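Local coordinates for Nitrate/nitrite binding protein NrtA (Synechocystis sp., PDB 2G29) that binds nitrate as the solute-binding subunit of the NrtABCD ABC transporter, which takes up nitrate and probably nitrite, at residues A[68-72]-A[73-77]; A[77-80]-A[81-84]; A[190-193]-A[194-197]. All coordinates share one frame; numbering follows the deposited sequence.

Interaction 1: residues A[68-72]-A[73-77]; sequences LKQAS and WGTTR. With NO3 (nitrate ion), chain B.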
ATOM      1  N   LEU A  68      -1.405   9.258 -14.116  1.00 11.39           N
ATOM      2  CA  LEU A  68      -2.834   9.061 -14.397  1.00 11.78           C
ATOM      3  C   LEU A  68      -3.674   8.353 -13.371  1.00 11.42           C
ATOM      4  O   LEU A  68      -3.424   7.197 -13.057  1.00 11.49           O
ATOM      5  CB  LEU A  68      -2.948   8.281 -15.687  1.00 13.03           C
ATOM      6  CG  LEU A  68      -2.262   8.936 -16.881  1.00 12.96           C
ATOM      7  CD1 LEU A  68      -2.044   7.910 -17.961  1.00 14.53           C
ATOM      8  CD2 LEU A  68      -3.117  10.098 -17.376  1.00 14.34           C
ATOM      9  N   LYS A  69      -4.671   9.055 -12.869  1.00 11.11           N
ATOM     10  CA  LYS A  69      -5.531   8.511 -11.832  1.00 11.06           C
ATOM     11  C   LYS A  69      -6.335   7.320 -12.343  1.00 10.91           C
ATOM     12  O   LYS A  69      -6.953   7.385 -13.413  1.00 13.08           O
ATOM     13  CB  LYS A  69      -6.499   9.587 -11.320  1.00 12.52           C
ATOM     14  CG  LYS A  69      -7.264   9.112 -10.069  1.00 14.64           C
ATOM     15  CD  LYS A  69      -8.323  10.082  -9.585  1.00 19.76           C
ATOM     16  CE  LYS A  69      -7.778  11.383  -9.094  1.00 21.35           C
ATOM     17  NZ  LYS A  69      -8.942  12.249  -8.694  1.00 23.56           N
ATOM     18  N   GLN A  70      -6.322   6.239 -11.559  1.00  9.74           N
ATOM     19  CA  GLN A  70      -7.063   5.003 -11.843  1.00  9.90           C
ATOM     20  C   GLN A  70      -8.292   4.989 -10.939  1.00 10.26           C
ATOM     21  O   GLN A  70      -8.257   5.514  -9.820  1.00 10.78           O
ATOM     22  CB  GLN A  70      -6.184   3.788 -11.536  1.00  9.58           C
ATOM     23  CG  GLN A  70      -4.825   3.812 -12.238  1.00  9.50           C
ATOM     24  CD  GLN A  70      -4.960   3.639 -13.753  1.00 12.96           C
ATOM     25  OE1 GLN A  70      -5.338   2.560 -14.230  1.00 12.98           O
ATOM     26  NE2 GLN A  70      -4.628   4.695 -14.515  1.00 12.56           N
ATOM     27  N   ALA A  71      -9.376   4.385 -11.408  1.00 10.25           N
ATOM     28  CA  ALA A  71     -10.615   4.348 -10.613  1.00 11.73           C
ATOM     29  C   ALA A  71     -10.557   3.329  -9.478  1.00 11.20           C
ATOM     30  O   ALA A  71     -11.114   3.582  -8.395  1.00 11.60           O
ATOM     31  CB  ALA A  71     -11.825   4.056 -11.532  1.00 12.13           C
ATOM     32  N   SER A  72      -9.892   2.199  -9.714  1.00 10.62           N
ATOM     33  CA  SER A  72      -9.818   1.159  -8.681  1.00  9.38           C
ATOM     34  C   SER A  72      -8.607   0.280  -8.895  1.00  9.62           C
ATOM     35  O   SER A  72      -7.893   0.412  -9.899  1.00  9.37           O
ATOM     36  CB  SER A  72     -11.075   0.285  -8.766  1.00  9.88           C
ATOM     37  OG  SER A  72     -11.048  -0.476 -10.015  1.00 11.23           O
ATOM     38  N   TRP A  73      -8.350  -0.640  -7.962  1.00  9.50           N
ATOM     39  CA  TRP A  73      -7.220  -1.520  -8.151  1.00  8.40           C
ATOM     40  C   TRP A  73      -7.544  -2.489  -9.290  1.00  8.37           C
ATOM     41  O   TRP A  73      -6.657  -2.926  -9.991  1.00 10.55           O
ATOM     42  CB  TRP A  73      -6.851  -2.229  -6.837  1.00  9.30           C
ATOM     43  CG  TRP A  73      -6.216  -1.282  -5.859  1.00  8.79           C
ATOM     44  CD1 TRP A  73      -6.672  -0.970  -4.625  1.00  8.75           C
ATOM     45  CD2 TRP A  73      -5.011  -0.503  -6.062  1.00  9.50           C
ATOM     46  NE1 TRP A  73      -5.838  -0.054  -4.028  1.00 10.51           N
ATOM     47  CE2 TRP A  73      -4.811   0.245  -4.880  1.00  9.02           C
ATOM     48  CE3 TRP A  73      -4.074  -0.390  -7.113  1.00  9.08           C
ATOM     49  CZ2 TRP A  73      -3.764   1.138  -4.734  1.00  9.34           C
ATOM     50  CZ3 TRP A  73      -3.030   0.494  -6.970  1.00  9.68           C
ATOM     51  CH2 TRP A  73      -2.868   1.243  -5.774  1.00  8.89           C
ATOM     52  N   GLY A  74      -8.828  -2.750  -9.498  1.00 10.04           N
ATOM     53  CA  GLY A  74      -9.217  -3.612 -10.601  1.00 10.08           C
ATOM     54  C   GLY A  74      -8.929  -2.936 -11.931  1.00 10.17           C
ATOM     55  O   GLY A  74      -8.434  -3.594 -12.832  1.00 10.96           O
ATOM     56  N   THR A  75      -9.203  -1.632 -12.051  1.00 10.13           N
ATOM     57  CA  THR A  75      -8.895  -0.979 -13.324  1.00 10.85           C
ATOM     58  C   THR A  75      -7.416  -0.754 -13.493  1.00 10.61           C
ATOM     59  O   THR A  75      -6.906  -0.785 -14.601  1.00 11.00           O
ATOM     60  CB  THR A  75      -9.633   0.361 -13.555  1.00 10.54           C
ATOM     61  OG1 THR A  75      -9.216   1.337 -12.606  1.00 12.00           O
ATOM     62  CG2 THR A  75     -11.114   0.180 -13.517  1.00 10.86           C
ATOM     63  N   THR A  76      -6.707  -0.550 -12.398  1.00 10.43           N
ATOM     64  CA  THR A  76      -5.232  -0.452 -12.450  1.00  9.63           C
ATOM     65  C   THR A  76      -4.687  -1.754 -13.051  1.00 11.30           C
ATOM     66  O   THR A  76      -3.851  -1.722 -13.955  1.00 11.56           O
ATOM     67  CB  THR A  76      -4.637  -0.280 -11.034  1.00  9.79           C
ATOM     68  OG1 THR A  76      -5.067   0.987 -10.503  1.00 10.60           O
ATOM     69  CG2 THR A  76      -3.115  -0.297 -11.078  1.00 10.80           C
ATOM     70  N   ARG A  77      -5.153  -2.894 -12.543  1.00 11.31           N
ATOM     71  CA  ARG A  77      -4.746  -4.204 -13.038  1.00 11.13           C
ATOM     72  C   ARG A  77      -5.107  -4.309 -14.513  1.00 10.77           C
ATOM     73  O   ARG A  77      -4.292  -4.758 -15.322  1.00 11.13           O
ATOM     74  CB  ARG A  77      -5.472  -5.291 -12.218  1.00 11.65           C
ATOM     75  CG  ARG A  77      -5.279  -6.762 -12.675  1.00 13.67           C
ATOM     76  CD  ARG A  77      -6.237  -7.193 -13.792  1.00 14.30           C
ATOM     77  NE  ARG A  77      -7.609  -6.772 -13.518  1.00 13.39           N
ATOM     78  CZ  ARG A  77      -8.384  -7.251 -12.550  1.00 16.85           C
ATOM     79  NH1 ARG A  77      -7.939  -8.209 -11.742  1.00 16.21           N
ATOM     80  NH2 ARG A  77      -9.593  -6.729 -12.358  1.00 14.63           N
TER
HETATM   81  N   NO3 B 700      -5.585   2.008  -0.376  1.00 13.58           N
HETATM   82  O1  NO3 B 700      -4.536   2.539   0.318  1.00 11.55           O
HETATM   83  O2  NO3 B 700      -6.918   2.060  -0.137  1.00 13.12           O
HETATM   84  O3  NO3 B 700      -5.222   1.182  -1.596  1.00 12.31           O

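Interaction 2: residues A[77-80]-A[81-84]; sequences RDNL and VLGS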
ATOM      1  N   ARG A  77      -5.153  -2.894 -12.543  1.00 11.31           N
ATOM      2  CA  ARG A  77      -4.746  -4.204 -13.038  1.00 11.13           C
ATOM      3  C   ARG A  77      -5.107  -4.309 -14.513  1.00 10.77           C
ATOM      4  O   ARG A  77      -4.292  -4.758 -15.322  1.00 11.13           O
ATOM      5  CB  ARG A  77      -5.472  -5.291 -12.218  1.00 11.65           C
ATOM      6  CG  ARG A  77      -5.279  -6.762 -12.675  1.00 13.67           C
ATOM      7  CD  ARG A  77      -6.237  -7.193 -13.792  1.00 14.30           C
ATOM      8  NE  ARG A  77      -7.609  -6.772 -13.518  1.00 13.39           N
ATOM      9  CZ  ARG A  77      -8.384  -7.251 -12.550  1.00 16.85           C
ATOM     10  NH1 ARG A  77      -7.939  -8.209 -11.742  1.00 16.21           N
ATOM     11  NH2 ARG A  77      -9.593  -6.729 -12.358  1.00 14.63           N
ATOM     12  N   ASP A  78      -6.310  -3.858 -14.876  1.00 10.14           N
ATOM     13  CA  ASP A  78      -6.707  -3.920 -16.295  1.00 10.95           C
ATOM     14  C   ASP A  78      -5.760  -3.120 -17.191  1.00 10.88           C
ATOM     15  O   ASP A  78      -5.344  -3.595 -18.264  1.00 11.86           O
ATOM     16  CB  ASP A  78      -8.121  -3.377 -16.520  1.00 11.98           C
ATOM     17  CG  ASP A  78      -9.204  -4.234 -15.860  1.00 12.47           C
ATOM     18  OD1 ASP A  78      -8.983  -5.442 -15.594  1.00 14.06           O
ATOM     19  OD2 ASP A  78     -10.319  -3.726 -15.631  1.00 15.09           O
ATOM     20  N   ASN A  79      -5.421  -1.915 -16.768  1.00 11.31           N
ATOM     21  CA  ASN A  79      -4.545  -1.079 -17.573  1.00 11.07           C
ATOM     22  C   ASN A  79      -3.112  -1.587 -17.632  1.00 10.74           C
ATOM     23  O   ASN A  79      -2.433  -1.386 -18.631  1.00 11.56           O
ATOM     24  CB  ASN A  79      -4.634   0.376 -17.080  1.00 13.07           C
ATOM     25  CG  ASN A  79      -5.931   1.037 -17.509  1.00 13.05           C
ATOM     26  OD1 ASN A  79      -6.378   0.807 -18.632  1.00 13.74           O
ATOM     27  ND2 ASN A  79      -6.549   1.852 -16.632  1.00 10.98           N
ATOM     28  N   LEU A  80      -2.647  -2.257 -16.581  1.00 11.09           N
ATOM     29  CA  LEU A  80      -1.306  -2.835 -16.606  1.00 10.94           C
ATOM     30  C   LEU A  80      -1.287  -4.060 -17.534  1.00 11.98           C
ATOM     31  O   LEU A  80      -0.307  -4.284 -18.229  1.00 12.36           O
ATOM     32  CB  LEU A  80      -0.862  -3.234 -15.191  1.00 11.12           C
ATOM     33  CG  LEU A  80      -0.420  -2.049 -14.320  1.00 10.92           C
ATOM     34  CD1 LEU A  80      -0.385  -2.510 -12.879  1.00 10.73           C
ATOM     35  CD2 LEU A  80       0.960  -1.555 -14.723  1.00 11.28           C
ATOM     36  N   VAL A  81      -2.355  -4.856 -17.530  1.00 12.42           N
ATOM     37  CA  VAL A  81      -2.419  -6.019 -18.425  1.00 11.86           C
ATOM     38  C   VAL A  81      -2.430  -5.513 -19.889  1.00 13.01           C
ATOM     39  O   VAL A  81      -1.772  -6.080 -20.771  1.00 14.60           O
ATOM     40  CB  VAL A  81      -3.654  -6.904 -18.103  1.00 13.27           C
ATOM     41  CG1 VAL A  81      -3.849  -7.940 -19.188  1.00 14.46           C
ATOM     42  CG2 VAL A  81      -3.442  -7.617 -16.774  1.00 14.37           C
ATOM     43  N   LEU A  82      -3.119  -4.401 -20.128  1.00 12.59           N
ATOM     44  CA  LEU A  82      -3.115  -3.834 -21.464  1.00 12.77           C
ATOM     45  C   LEU A  82      -1.744  -3.302 -21.925  1.00 12.79           C
ATOM     46  O   LEU A  82      -1.312  -3.581 -23.076  1.00 14.86           O
ATOM     47  CB  LEU A  82      -4.098  -2.680 -21.561  1.00 15.31           C
ATOM     48  CG  LEU A  82      -5.565  -2.964 -21.773  1.00 18.18           C
ATOM     49  CD1 LEU A  82      -6.241  -1.595 -21.825  1.00 18.49           C
ATOM     50  CD2 LEU A  82      -5.823  -3.782 -23.053  1.00 19.22           C
ATOM     51  N   GLY A  83      -1.087  -2.499 -21.079  1.00 11.74           N
ATOM     52  CA  GLY A  83       0.187  -1.901 -21.424  1.00 13.17           C
ATOM     53  C   GLY A  83      -0.096  -0.621 -22.185  1.00 14.27           C
ATOM     54  O   GLY A  83      -1.190  -0.454 -22.741  1.00 14.78           O
ATOM     55  N   SER A  84       0.872   0.274 -22.233  1.00 14.27           N
ATOM     56  CA  SER A  84       0.649   1.534 -22.930  1.00 15.17           C
ATOM     57  C   SER A  84       0.385   1.411 -24.430  1.00 16.66           C
ATOM     58  O   SER A  84      -0.382   2.195 -24.974  1.00 16.41           O
ATOM     59  CB  SER A  84       1.815   2.493 -22.673  1.00 17.20           C
ATOM     60  OG  SER A  84       3.005   2.004 -23.230  1.00 14.29           O
TER

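Interaction 3: residues A[190-193]-A[194-197]; sequences VVPP and AQMV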
ATOM      1  N   VAL A 190     -14.826  -6.209  -2.074  1.00 11.51           N
ATOM      2  CA  VAL A 190     -13.902  -5.209  -2.618  1.00 11.85           C
ATOM      3  C   VAL A 190     -14.633  -3.903  -2.892  1.00 12.74           C
ATOM      4  O   VAL A 190     -15.686  -3.921  -3.530  1.00 13.59           O
ATOM      5  CB  VAL A 190     -13.325  -5.682  -3.956  1.00 10.96           C
ATOM      6  CG1 VAL A 190     -12.437  -4.588  -4.561  1.00 14.01           C
ATOM      7  CG2 VAL A 190     -12.524  -6.958  -3.763  1.00 12.33           C
ATOM      8  N   VAL A 191     -14.064  -2.785  -2.422  1.00 10.26           N
ATOM      9  CA  VAL A 191     -14.611  -1.455  -2.698  1.00 10.72           C
ATOM     10  C   VAL A 191     -13.408  -0.578  -3.129  1.00 10.73           C
ATOM     11  O   VAL A 191     -12.366  -0.577  -2.460  1.00 11.09           O
ATOM     12  CB  VAL A 191     -15.274  -0.798  -1.424  1.00  9.62           C
ATOM     13  CG1 VAL A 191     -15.737   0.613  -1.745  1.00 10.76           C
ATOM     14  CG2 VAL A 191     -16.477  -1.643  -0.952  1.00 12.69           C
ATOM     15  N   PRO A 192     -13.519   0.159  -4.248  1.00  9.96           N
ATOM     16  CA  PRO A 192     -12.388   1.023  -4.659  1.00  9.44           C
ATOM     17  C   PRO A 192     -12.067   2.004  -3.512  1.00  9.91           C
ATOM     18  O   PRO A 192     -12.973   2.526  -2.860  1.00 10.49           O
ATOM     19  CB  PRO A 192     -12.933   1.760  -5.890  1.00  9.65           C
ATOM     20  CG  PRO A 192     -13.945   0.776  -6.471  1.00 11.04           C
ATOM     21  CD  PRO A 192     -14.623   0.204  -5.230  1.00 10.65           C
ATOM     22  N   PRO A 193     -10.784   2.299  -3.287  1.00 10.29           N
ATOM     23  CA  PRO A 193     -10.417   3.212  -2.200  1.00 10.00           C
ATOM     24  C   PRO A 193     -11.182   4.514  -2.107  1.00 11.99           C
ATOM     25  O   PRO A 193     -11.650   4.866  -1.020  1.00 10.69           O
ATOM     26  CB  PRO A 193      -8.916   3.439  -2.419  1.00 10.40           C
ATOM     27  CG  PRO A 193      -8.472   2.056  -2.931  1.00  9.90           C
ATOM     28  CD  PRO A 193      -9.596   1.719  -3.939  1.00  9.82           C
ATOM     29  N   ALA A 194     -11.334   5.211  -3.239  1.00 11.70           N
ATOM     30  CA  ALA A 194     -12.020   6.482  -3.227  1.00 12.96           C
ATOM     31  C   ALA A 194     -13.520   6.367  -3.021  1.00 12.83           C
ATOM     32  O   ALA A 194     -14.215   7.383  -2.942  1.00 13.84           O
ATOM     33  CB  ALA A 194     -11.722   7.219  -4.519  1.00 13.76           C
ATOM     34  N   GLN A 195     -14.034   5.140  -2.937  1.00 11.68           N
ATOM     35  CA  GLN A 195     -15.458   4.916  -2.745  1.00 12.73           C
ATOM     36  C   GLN A 195     -15.768   4.300  -1.371  1.00 11.73           C
ATOM     37  O   GLN A 195     -16.940   4.043  -1.061  1.00 12.43           O
ATOM     38  CB  GLN A 195     -16.007   3.988  -3.836  1.00 13.72           C
ATOM     39  CG  GLN A 195     -15.951   4.627  -5.235  1.00 18.83           C
ATOM     40  CD  GLN A 195     -16.307   3.652  -6.350  1.00 22.71           C
ATOM     41  OE1 GLN A 195     -17.196   2.799  -6.196  1.00 26.47           O
ATOM     42  NE2 GLN A 195     -15.623   3.777  -7.489  1.00 26.77           N
ATOM     43  N   MET A 196     -14.739   4.110  -0.530  1.00 11.43           N
ATOM     44  CA  MET A 196     -14.970   3.511   0.791  1.00 11.55           C
ATOM     45  C   MET A 196     -15.894   4.360   1.663  1.00 11.22           C
ATOM     46  O   MET A 196     -16.817   3.818   2.294  1.00 11.06           O
ATOM     47  CB  MET A 196     -13.624   3.295   1.503  1.00 11.25           C
ATOM     48  CG  MET A 196     -12.796   2.157   0.963  1.00 11.10           C
ATOM     49  SD  MET A 196     -13.463   0.591   1.578  1.00 11.11           S
ATOM     50  CE  MET A 196     -12.248  -0.550   0.901  1.00 14.14           C
ATOM     51  N   VAL A 197     -15.642   5.665   1.737  1.00 11.47           N
ATOM     52  CA  VAL A 197     -16.466   6.539   2.561  1.00 13.29           C
ATOM     53  C   VAL A 197     -17.937   6.524   2.091  1.00 13.31           C
ATOM     54  O   VAL A 197     -18.858   6.379   2.915  1.00 16.06           O
ATOM     55  CB  VAL A 197     -15.850   7.981   2.574  1.00 13.95           C
ATOM     56  CG1 VAL A 197     -16.799   8.977   3.286  1.00 15.27           C
ATOM     57  CG2 VAL A 197     -14.541   7.959   3.325  1.00 13.53           C
TER
HETATM   58  O   HOH W   1     -13.292   6.723   0.247  1.00 12.95           O

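Interaction 1: residues A[68-72]-A[73-77]
A capping box formed by Ser72 and Thr75 starts helix 73-82, which follows strand 66-69, and the first residue of that helix, Trp73, belongs to the nitrate site. The box is reciprocal: Thr75 N donates to Ser72 OG at 3.0 Å, and Ser72 N returns a bond to Thr75 OG1 at 3.1 Å. Both bonds are fairly straight. In each residue the hydroxyl sits between its own backbone N and carbonyl carbon (chi1 68° for Ser72, 65° for Thr75), and this turn about CA-CB brings each oxygen to the other's amide. Ala71 N adds a weak, badly angled bond to the same Thr75 OG1.

Ser72 O is gripped twice by Thr76, from opposite faces of its carbonyl plane. The helical amide Thr76 N reaches it at 2.9 Å, and the hydroxyl Thr76 OG1 donates from the other face, which fixes the rotation of the threonine. That hydroxyl oxygen also lies against the aliphatic base of Gln70, 3.2 Å from Gln70 CB, the two side chains crossing at about a right angle. Beyond this point the glutamine folds back at chi2 and its NE2 donates almost straight to Leu68 O, while OE1 accepts from ND2 of Asn79, further along the helix.

Trp73 turns away from the cap into the cleft, where Ile40, Phe162 and Pro193 pack on its indole. Lys240 and Gly211 supply further hydrogen bonds to the anion. The ring meets the nitrate with its edge, in plane: Trp73 NE1 donates to nitrate O3 at 2.8 Å, with 149° at the hydrogen.

Interaction 2: residues A[77-80]-A[81-84]
Val81 N donates to Arg77 O at 2.9 Å, the first of three successive backbone bonds along helix 73-82; Leu82 N follows to Asp78 O, and Gly83 N to Asn79 O at 3.0 Å. Leu80 O, near the end of the helix, accepts from Arg245 NH1.

On the surface of the same turn Arg77 and its neighbour Asp78 form a salt bridge, with Arg77 NE donating to Asp78 OD1 at 2.8 Å. The carboxylate oxygen is met from above its own plane, 45° out of it. The arginine chain bends at chi2 and chi3 to bring NE round to the aspartate, and its NH1 goes on to Val107 O, so two acceptors pin the guanidinium.

Packing is lighter. The aliphatic part of Arg77 runs alongside Val81, with Arg77 CD 4.1 Å from Val81 CG2. That methyl is anti to the valine's carbonyl carbon, which also sets it over the preceding turn, 3.3 Å from Arg77 O. One step along, Leu82 CD1 brushes Asn79 OD1 at 4.0 Å, the asparagine's polar end having Gln70 as its partner. The side chain of Leu80 packs on Ile89 and Ile102.

At Gly83 the chain leaves helical angles with a positive phi of 86°, a value that favours glycine, while its N-H still completes an i to i+4 bond. This is the C-terminal end of an alpha helix stopped at a glycine, here the helix that Trp73 of the nitrate site begins.

Interaction 3: residues A[190-193]-A[194-197]
Met196 starts with CG anti to its own carbonyl carbon (chi1 -74°) and bends again at chi2 (-78°), which folds the thioether back over the preceding loop onto Val191. There Met196 SD lies 3.8 Å from Val191 CB, and the methyl Met196 CE sits 3.4 Å from Val191 O. The valine's CG1, anti to its backbone N, also reaches the backbone of Gln195. Phe208 and Val210 of strand 207-211 touch the methionine too.

This Pro-Pro turn joins strand 187-190 to helix 196-201 at the cleft, with Pro193 packed beside the nitrate and Trp73. Gln195 N donates to Pro192 O at 2.8 Å, and Met196 N to Pro193 O at 3.2 Å. A water extends the turn, donating to Pro193 O and accepting from Val197 N. Putting an alanine in place of Met196 takes away SD and CE and is likely to open a gap between Val191 and the strand residues Phe208 and Val210. Gln195, extended beyond CG, lays its amide against the Pro192 ring, with Gln195 NE2 3.6 Å from Pro192 CG.

Interactions 1 and 2 are the two ends of helix 73-82: they share Arg77, their centres lie 9 Å apart, and the Asn79-Gln70 pair joins them. Interaction 3 comes much later in the chain, between strand 187-190 and helix 196-201. Strands 66-69 and 187-190 are each outermost in a separate five-stranded mixed sheet, consistent with the protein's two domains. Interactions 1 and 3 have centres 12 Å apart and touch where Trp73 and Ser72 meet Pro193 and Pro192, so this contact probably brings the two domains together beside the nitrate. Interaction 2 stays about 9 Å from interaction 3 at the nearest atoms, back from the cleft.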